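Local coordinates for protein mandelate racemase/muconate lactonizing enzyme (Jannaschia sp., PDB 4J3Z) that belongs to the mandelate racemase/muconate lactonizing enzyme group of the enolase superfamily and probably catalyses a reaction begun by abstraction of a proton alpha to a carboxylate, at residues Pro309-Tyr312 and Glu317-Ala320; Glu292-Ala297 and Val322-Ser327. All blocks are in the same frame, centred on the assembly; numbering follows the deposited sequence.

Both contacts use helix 315-327 of the barrel domain of an enolase-superfamily chain, and their centres lie about 11 Å apart. Contact 1, about 5 Å from the centre of the chain, joins the first part of that helix to the loop leaving strand 306-307. Contact 2 sits further out, about 12 Å from the chain centre, where the later part of the same helix meets helix 290-302. Along the sequence the order is 292-297, 309-312, 317-320, 322-327, which nests contact 1 inside the loop closed by contact 2. One helix is thus fixed at its start to a barrel loop and further along to the preceding long helix, whose Lys-294 also reaches a second subunit.

Contact 1: residues Pro309-Tyr312 and Glu317-Ala320; sequences PHLY and EWAA
The loop that leaves strand 306-307 of the barrel folds back on the helix that follows it, and Leu-311 fills the angle between them. Its two methyls divide the work: CD2 lies 3.8 Å from CB of Trp-318 and 3.9 Å from CE3, meeting the indole obliquely, while CD1 comes 3.5 Å from Glu-317 OE1. With CG anti to the backbone N (chi1 -179°), the fork is swung in beside the start of the 317-320 segment. The leucine stands roughly perpendicular to the tryptophan side chain, and the glutamate, stretched out beyond CG, runs counter to it. Glu-317 is buried, but OE2 accepts a hydrogen bond from Gly-285 N, which probably makes an acid tolerable here; OE1 remains 4.7 Å from His-310 ND1. Trp-318 suits its place by giving the leucine an apolar flank while its NE1 bonds Pro-350 O. Trimming Leu-311 to an alanine would remove both methyls and is likely to leave a gap beside Trp-318 CB and the Glu-317 carboxylate. Such a turn from strand to helix, at the C-terminal ends of the strands, is typical of the enolase-superfamily barrel, where the active site is built.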
loop_
_atom_site.group_PDB
_atom_site.type_symbol
_atom_site.label_atom_id
_atom_site.label_comp_id
_atom_site.label_asym_id
_atom_site.label_seq_id
_atom_site.Cartn_x
_atom_site.Cartn_y
_atom_site.Cartn_z
ATOM N N PRO D 309 -3.415 -4.742 31.412
ATOM C CA PRO D 309 -4.114 -6.002 31.683
ATOM C C PRO D 309 -5.533 -5.778 32.185
ATOM O O PRO D 309 -5.747 -5.047 33.163
ATOM C CB PRO D 309 -3.251 -6.682 32.753
ATOM C CG PRO D 309 -1.929 -6.012 32.689
ATOM C CD PRO D 309 -2.162 -4.624 32.173
ATOM N N HIS D 310 -6.481 -6.396 31.482
ATOM C CA HIS D 310 -7.908 -6.355 31.780
ATOM C C HIS D 310 -8.251 -7.078 33.081
ATOM O O HIS D 310 -7.562 -8.021 33.470
ATOM C CB HIS D 310 -8.646 -7.010 30.612
ATOM C CG HIS D 310 -10.116 -7.179 30.828
ATOM N ND1 HIS D 310 -10.663 -8.331 31.352
ATOM C CD2 HIS D 310 -11.153 -6.349 30.570
ATOM C CE1 HIS D 310 -11.975 -8.200 31.414
ATOM N NE2 HIS D 310 -12.299 -7.011 30.940
ATOM N N LEU D 311 -9.310 -6.626 33.762
ATOM C CA LEU D 311 -9.868 -7.358 34.907
ATOM C C LEU D 311 -11.366 -7.140 35.105
ATOM O O LEU D 311 -11.803 -6.082 35.591
ATOM C CB LEU D 311 -9.114 -7.068 36.213
ATOM C CG LEU D 311 -9.678 -7.840 37.428
ATOM C CD1 LEU D 311 -9.375 -9.340 37.357
ATOM C CD2 LEU D 311 -9.209 -7.247 38.748
ATOM N N TYR D 312 -12.143 -8.142 34.707
ATOM C CA TYR D 312 -13.525 -8.270 35.136
ATOM C C TYR D 312 -13.739 -9.693 35.638
ATOM O O TYR D 312 -14.563 -10.444 35.112
ATOM C CB TYR D 312 -14.511 -7.914 34.032
ATOM C CG TYR D 312 -15.927 -7.757 34.550
ATOM C CD1 TYR D 312 -16.250 -6.742 35.451
ATOM C CD2 TYR D 312 -16.942 -8.626 34.141
ATOM C CE1 TYR D 312 -17.539 -6.598 35.936
ATOM C CE2 TYR D 312 -18.237 -8.489 34.619
ATOM C CZ TYR D 312 -18.527 -7.473 35.517
ATOM O OH TYR D 312 -19.808 -7.330 35.995
ATOM N N GLU D 317 -6.731 -13.967 38.692
ATOM C CA GLU D 317 -6.381 -13.246 37.459
ATOM C C GLU D 317 -5.811 -11.848 37.754
ATOM O O GLU D 317 -4.943 -11.364 37.018
ATOM C CB GLU D 317 -7.581 -13.140 36.509
ATOM C CG GLU D 317 -7.261 -12.566 35.130
ATOM C CD GLU D 317 -8.495 -12.398 34.254
ATOM O OE1 GLU D 317 -9.334 -11.529 34.566
ATOM O OE2 GLU D 317 -8.630 -13.129 33.240
ATOM N N TRP D 318 -6.311 -11.209 38.817
ATOM C CA TRP D 318 -5.795 -9.919 39.290
ATOM C C TRP D 318 -4.330 -10.017 39.683
ATOM O O TRP D 318 -3.504 -9.242 39.196
ATOM C CB TRP D 318 -6.634 -9.391 40.461
ATOM C CG TRP D 318 -5.945 -8.353 41.354
ATOM C CD1 TRP D 318 -5.603 -8.503 42.669
ATOM C CD2 TRP D 318 -5.532 -7.028 40.984
ATOM N NE1 TRP D 318 -5.004 -7.360 43.140
ATOM C CE2 TRP D 318 -4.952 -6.437 42.129
ATOM C CE3 TRP D 318 -5.592 -6.287 39.798
ATOM C CZ2 TRP D 318 -4.441 -5.141 42.124
ATOM C CZ3 TRP D 318 -5.085 -4.994 39.795
ATOM C CH2 TRP D 318 -4.515 -4.436 40.951
ATOM N N ALA D 319 -4.011 -10.973 40.558
ATOM C CA ALA D 319 -2.624 -11.255 40.930
ATOM C C ALA D 319 -1.770 -11.443 39.684
ATOM O O ALA D 319 -0.830 -10.684 39.472
ATOM C CB ALA D 319 -2.546 -12.477 41.829
ATOM N N ALA D 320 -2.129 -12.431 38.857
ATOM C CA ALA D 320 -1.433 -12.745 37.601
ATOM C C ALA D 320 -1.159 -11.510 36.749
ATOM O O ALA D 320 -0.055 -11.359 36.229
ATOM C CB ALA D 320 -2.216 -13.783 36.804
#

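Contact 2: residues Glu292-Ala297 and Val322-Ser327; sequences EGKKIA and VHLGVS
Gly-293 brings helix 290-302 up to Leu-324 of helix 315-327: its CA lies 3.8 Å from Leu-324 CD2. A glycine suits this spot because a CB would point at the leucine and collide with that methyl. Lys-294 follows, its CA facing that of Leu-324 at 6.8 Å. Its chain bends at chi2 and chi3 (-62° and -77°), which folds the aliphatic part along the leucine, so that CD sits 3.5 Å from Leu-324 CD1 and CG 3.7 Å from the same methyl. Lysine and leucine lie alongside one another, pointing opposite ways. Lysine suits a buried place like this because its methylenes pack while its amine is carried on to polar partners: NZ forms a salt bridge with Glu-72 of the second subunit and a hydrogen bond with Leu-118 O. Ser-327 lies beside this path, its OG 3.8 Å from Lys-294 CD. That hydroxyl is turned back on its own helix, donating to Leu-324 O over 2.6 Å from above the carbonyl plane, on the same face as Ser-327 N, which bonds the same oxygen. The segment axes approach to 10.3 Å and their directions differ by 36°. Neighbouring helices running the same way, side by side around the strands, are characteristic of a beta/alpha barrel, and Lys-294 joins this pair to the subunit interface.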
loop_
_atom_site.group_PDB
_atom_site.type_symbol
_atom_site.label_atom_id
_atom_site.label_comp_id
_atom_site.label_asym_id
_atom_site.label_seq_id
_atom_site.Cartn_x
_atom_site.Cartn_y
_atom_site.Cartn_z
ATOM N N GLU D 292 1.996 -16.156 27.651
ATOM C CA GLU D 292 1.413 -15.553 26.459
ATOM C C GLU D 292 1.308 -14.036 26.662
ATOM O O GLU D 292 1.704 -13.263 25.794
ATOM C CB GLU D 292 0.064 -16.203 26.125
ATOM C CG GLU D 292 -0.372 -16.082 24.661
ATOM C CD GLU D 292 0.500 -16.867 23.668
ATOM O OE1 GLU D 292 1.434 -17.600 24.090
ATOM O OE2 GLU D 292 0.253 -16.739 22.443
ATOM N N GLY D 293 0.815 -13.624 27.831
ATOM C CA GLY D 293 0.752 -12.202 28.220
ATOM C C GLY D 293 2.060 -11.474 27.992
ATOM O O GLY D 293 2.077 -10.400 27.386
ATOM N N LYS D 294 3.163 -12.072 28.459
ATOM C CA LYS D 294 4.509 -11.549 28.192
ATOM C C LYS D 294 4.803 -11.391 26.702
ATOM O O LYS D 294 5.422 -10.404 26.288
ATOM C CB LYS D 294 5.593 -12.434 28.823
ATOM C CG LYS D 294 5.935 -12.120 30.269
ATOM C CD LYS D 294 6.489 -10.711 30.457
ATOM C CE LYS D 294 7.936 -10.591 30.011
ATOM N NZ LYS D 294 8.426 -9.227 30.343
ATOM N N LYS D 295 4.344 -12.295 25.890
ATOM C CA LYS D 295 4.653 -12.132 24.530
ATOM C C LYS D 295 3.708 -11.258 23.754
ATOM O O LYS D 295 4.045 -10.775 22.740
ATOM C CB LYS D 295 4.963 -13.463 23.875
ATOM C CG LYS D 295 3.947 -14.501 24.084
ATOM C CD LYS D 295 4.234 -15.647 23.193
ATOM C CE LYS D 295 4.930 -16.771 23.886
ATOM N NZ LYS D 295 5.503 -17.660 22.881
ATOM N N ILE D 296 2.540 -11.017 24.277
ATOM C CA ILE D 296 1.679 -9.950 23.791
ATOM C C ILE D 296 2.305 -8.602 24.171
ATOM O O ILE D 296 2.187 -7.611 23.442
ATOM C CB ILE D 296 0.244 -10.048 24.361
ATOM C CG1 ILE D 296 -0.396 -11.392 23.994
ATOM C CG2 ILE D 296 -0.610 -8.878 23.871
ATOM C CD1 ILE D 296 -1.597 -11.750 24.847
ATOM N N ALA D 297 2.974 -8.570 25.316
ATOM C CA ALA D 297 3.640 -7.348 25.783
ATOM C C ALA D 297 4.868 -6.999 24.940
ATOM O O ALA D 297 5.183 -5.825 24.757
ATOM C CB ALA D 297 4.017 -7.483 27.245
ATOM N N VAL D 322 -0.916 -8.493 38.002
ATOM C CA VAL D 322 -0.033 -7.609 38.754
ATOM C C VAL D 322 1.404 -8.018 38.506
ATOM O O VAL D 322 2.245 -7.170 38.224
ATOM C CB VAL D 322 -0.389 -7.567 40.260
ATOM C CG1 VAL D 322 0.803 -7.144 41.114
ATOM C CG2 VAL D 322 -1.577 -6.649 40.487
ATOM N N HIS D 323 1.653 -9.323 38.559
ATOM C CA HIS D 323 2.980 -9.878 38.347
ATOM C C HIS D 323 3.499 -9.671 36.930
ATOM O O HIS D 323 4.662 -9.315 36.746
ATOM C CB HIS D 323 2.991 -11.359 38.706
ATOM C CG HIS D 323 3.046 -11.615 40.176
ATOM N ND1 HIS D 323 4.232 -11.732 40.864
ATOM C CD2 HIS D 323 2.062 -11.776 41.091
ATOM C CE1 HIS D 323 3.978 -11.960 42.140
ATOM N NE2 HIS D 323 2.669 -11.993 42.305
ATOM N N LEU D 324 2.654 -9.909 35.929
ATOM C CA LEU D 324 3.011 -9.584 34.549
ATOM C C LEU D 324 3.261 -8.087 34.407
ATOM O O LEU D 324 4.145 -7.664 33.654
ATOM C CB LEU D 324 1.924 -10.047 33.576
ATOM C CG LEU D 324 1.908 -9.517 32.138
ATOM C CD1 LEU D 324 3.181 -9.858 31.391
ATOM C CD2 LEU D 324 0.692 -10.033 31.379
ATOM N N GLY D 325 2.480 -7.293 35.136
ATOM C CA GLY D 325 2.593 -5.836 35.102
ATOM C C GLY D 325 3.896 -5.337 35.692
ATOM O O GLY D 325 4.426 -4.312 35.263
ATOM N N VAL D 326 4.417 -6.064 36.677
ATOM C CA VAL D 326 5.668 -5.687 37.328
ATOM C C VAL D 326 6.825 -5.743 36.338
ATOM O O VAL D 326 7.753 -4.926 36.396
ATOM C CB VAL D 326 5.976 -6.593 38.534
ATOM C CG1 VAL D 326 7.347 -6.269 39.116
ATOM C CG2 VAL D 326 4.905 -6.439 39.599
ATOM N N SER D 327 6.724 -6.700 35.417
ATOM C CA SER D 327 7.815 -7.114 34.554
ATOM C C SER D 327 7.929 -6.383 33.210
ATOM O O SER D 327 8.958 -6.520 32.526
ATOM C CB SER D 327 7.702 -8.615 34.314
ATOM O OG SER D 327 6.401 -8.950 33.860
#